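Local structure of manganese-binding protein (Chlamydia trachomatis, 6NSI) at residues S1-S6 and M48-L53. The protein binds ferrous iron, manganese and nickel, with a preference for ferrous iron, and delivers them to the membrane permease of an ABC transporter for import. Residues are numbered along the deposited sequence; the frame is centred on the assembly and turned at random.
Sequences SIYVLS and MAMSQL
The carbonyl oxygen of Tyr3 is gripped twice by the 48-53 segment. Gln52 N donates a hydrogen bond to Tyr3 O at 2.8 Å, and Ser51 CA adds a weaker CA-H...O contact to the same oxygen at 3.4 Å. Two residues on, the direction of donation reverses: Leu5 N donates to Leu53 O at 2.8 Å, with an N-H...O angle of 164°. Gln52 and Leu53 are adjacent, so the register is not that of a regular parallel pair. Regular pairing begins at Leu5, which also bonds to Phe55. A water extends the bonding beyond Tyr3. It accepts from Tyr3 N and Gln52 NE2 and donates to Met50 O, so the amide end of Gln52 is tied back to the backbone.

The Tyr3 ring carries a Met-aromatic contact. Met50 SD sits over the centre of one face, 4.1 Å from the ring centroid. Met50 CG lies between its backbone N and carbonyl carbon (chi1 85°) and touches the ring at CD2. On the inner side, Leu5 CD2 meets Met48 CG at 3.6 Å. Ser51 OG lies against Leu5 CB, while its hydrogen bond goes to Arg47 O.

The contact joins helix 44-50 and the residues leading from it to strand 54-56 onto strand 3-6. That strand lies between strands 24-27 and 54-56 of a parallel sheet, bonding to Ile26 on one side and Phe55 on the other. Helix 9-19 packs on Ser6.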
loop_
_atom_site.group_PDB
_atom_site.type_symbol
_atom_site.label_atom_id
_atom_site.label_comp_id
_atom_site.label_asym_id
_atom_site.label_seq_id
_atom_site.Cartn_x
_atom_site.Cartn_y
_atom_site.Cartn_z
ATOM N N SER A 1 -16.102 9.914 -25.446
ATOM C CA SER A 1 -16.183 9.019 -24.278
ATOM C C SER A 1 -15.023 8.022 -24.179
ATOM O O SER A 1 -15.126 6.885 -24.657
ATOM C CB SER A 1 -17.506 8.264 -24.300
ATOM O OG SER A 1 -17.844 7.847 -22.988
ATOM N N ILE A 2 -13.934 8.454 -23.537
ATOM C CA ILE A 2 -12.693 7.688 -23.452
ATOM C C ILE A 2 -12.574 7.058 -22.065
ATOM O O ILE A 2 -12.936 7.679 -21.056
ATOM C CB ILE A 2 -11.484 8.593 -23.764
ATOM C CG1 ILE A 2 -11.697 9.335 -25.085
ATOM C CG2 ILE A 2 -10.204 7.790 -23.829
ATOM C CD1 ILE A 2 -11.760 10.832 -24.949
ATOM N N TYR A 3 -12.067 5.823 -22.008
ATOM C CA TYR A 3 -11.986 5.043 -20.773
ATOM C C TYR A 3 -10.545 4.654 -20.474
ATOM O O TYR A 3 -9.826 4.180 -21.362
ATOM C CB TYR A 3 -12.827 3.768 -20.856
ATOM C CG TYR A 3 -14.310 4.009 -20.740
ATOM C CD1 TYR A 3 -14.903 4.218 -19.503
ATOM C CD2 TYR A 3 -15.120 4.039 -21.876
ATOM C CE1 TYR A 3 -16.265 4.443 -19.396
ATOM C CE2 TYR A 3 -16.479 4.261 -21.780
ATOM C CZ TYR A 3 -17.048 4.460 -20.538
ATOM O OH TYR A 3 -18.403 4.683 -20.438
ATOM N N VAL A 4 -10.146 4.827 -19.216
ATOM C CA VAL A 4 -8.863 4.354 -18.714
ATOM C C VAL A 4 -9.128 3.475 -17.495
ATOM O O VAL A 4 -9.946 3.828 -16.637
ATOM C CB VAL A 4 -7.924 5.525 -18.371
ATOM C CG1 VAL A 4 -6.724 5.030 -17.557
ATOM C CG2 VAL A 4 -7.475 6.210 -19.649
ATOM N N LEU A 5 -8.454 2.328 -17.428
ATOM C CA LEU A 5 -8.692 1.327 -16.393
ATOM C C LEU A 5 -7.540 1.311 -15.397
ATOM O O LEU A 5 -6.367 1.272 -15.790
ATOM C CB LEU A 5 -8.869 -0.070 -17.002
ATOM C CG LEU A 5 -9.142 -1.193 -15.992
ATOM C CD1 LEU A 5 -10.405 -0.920 -15.214
ATOM C CD2 LEU A 5 -9.221 -2.571 -16.614
ATOM N N SER A 6 -7.876 1.347 -14.111
ATOM C CA SER A 6 -6.918 1.129 -13.038
ATOM C C SER A 6 -7.279 -0.151 -12.291
ATOM O O SER A 6 -8.456 -0.427 -12.049
ATOM C CB SER A 6 -6.895 2.308 -12.063
ATOM O OG SER A 6 -6.470 3.507 -12.692
ATOM N N MET A 48 -11.535 -4.096 -19.657
ATOM C CA MET A 48 -10.225 -4.000 -20.289
ATOM C C MET A 48 -10.357 -3.683 -21.772
ATOM O O MET A 48 -9.605 -2.859 -22.309
ATOM C CB MET A 48 -9.456 -5.301 -20.084
ATOM C CG MET A 48 -9.070 -5.569 -18.612
ATOM S SD MET A 48 -8.269 -7.179 -18.446
ATOM C CE MET A 48 -8.057 -7.255 -16.643
ATOM N N ALA A 49 -11.323 -4.320 -22.439
ATOM C CA ALA A 49 -11.459 -4.182 -23.884
ATOM C C ALA A 49 -11.813 -2.751 -24.283
ATOM O O ALA A 49 -11.261 -2.217 -25.255
ATOM C CB ALA A 49 -12.508 -5.168 -24.393
ATOM N N MET A 50 -12.723 -2.105 -23.546
ATOM C CA MET A 50 -13.092 -0.728 -23.870
ATOM C C MET A 50 -12.073 0.315 -23.402
ATOM O O MET A 50 -12.213 1.490 -23.764
ATOM C CB MET A 50 -14.463 -0.396 -23.273
ATOM C CG MET A 50 -14.416 0.069 -21.825
ATOM S SD MET A 50 -16.050 0.198 -21.061
ATOM C CE MET A 50 -16.576 -1.518 -21.092
ATOM N N SER A 51 -11.057 -0.069 -22.631
ATOM C CA SER A 51 -10.129 0.895 -22.056
ATOM C C SER A 51 -8.945 1.176 -22.977
ATOM O O SER A 51 -8.577 0.364 -23.829
ATOM C CB SER A 51 -9.626 0.397 -20.703
ATOM O OG SER A 51 -10.617 0.623 -19.721
ATOM N N GLN A 52 -8.342 2.353 -22.792
ATOM C CA GLN A 52 -7.177 2.747 -23.582
ATOM C C GLN A 52 -5.863 2.403 -22.897
ATOM O O GLN A 52 -4.844 2.225 -23.578
ATOM C CB GLN A 52 -7.197 4.253 -23.871
ATOM C CG GLN A 52 -8.401 4.745 -24.669
ATOM C CD GLN A 52 -8.576 4.029 -25.998
ATOM O OE1 GLN A 52 -7.610 3.817 -26.738
ATOM N NE2 GLN A 52 -9.816 3.655 -26.308
ATOM N N LEU A 53 -5.871 2.337 -21.567
ATOM C CA LEU A 53 -4.695 2.056 -20.758
ATOM C C LEU A 53 -5.163 1.261 -19.549
ATOM O O LEU A 53 -6.249 1.524 -19.023
ATOM C CB LEU A 53 -3.995 3.345 -20.300
ATOM C CG LEU A 53 -3.213 4.204 -21.300
ATOM C CD1 LEU A 53 -2.784 5.516 -20.647
ATOM C CD2 LEU A 53 -2.011 3.437 -21.827
HETATM O O HOH W 1 -11.920 4.139 -24.595
#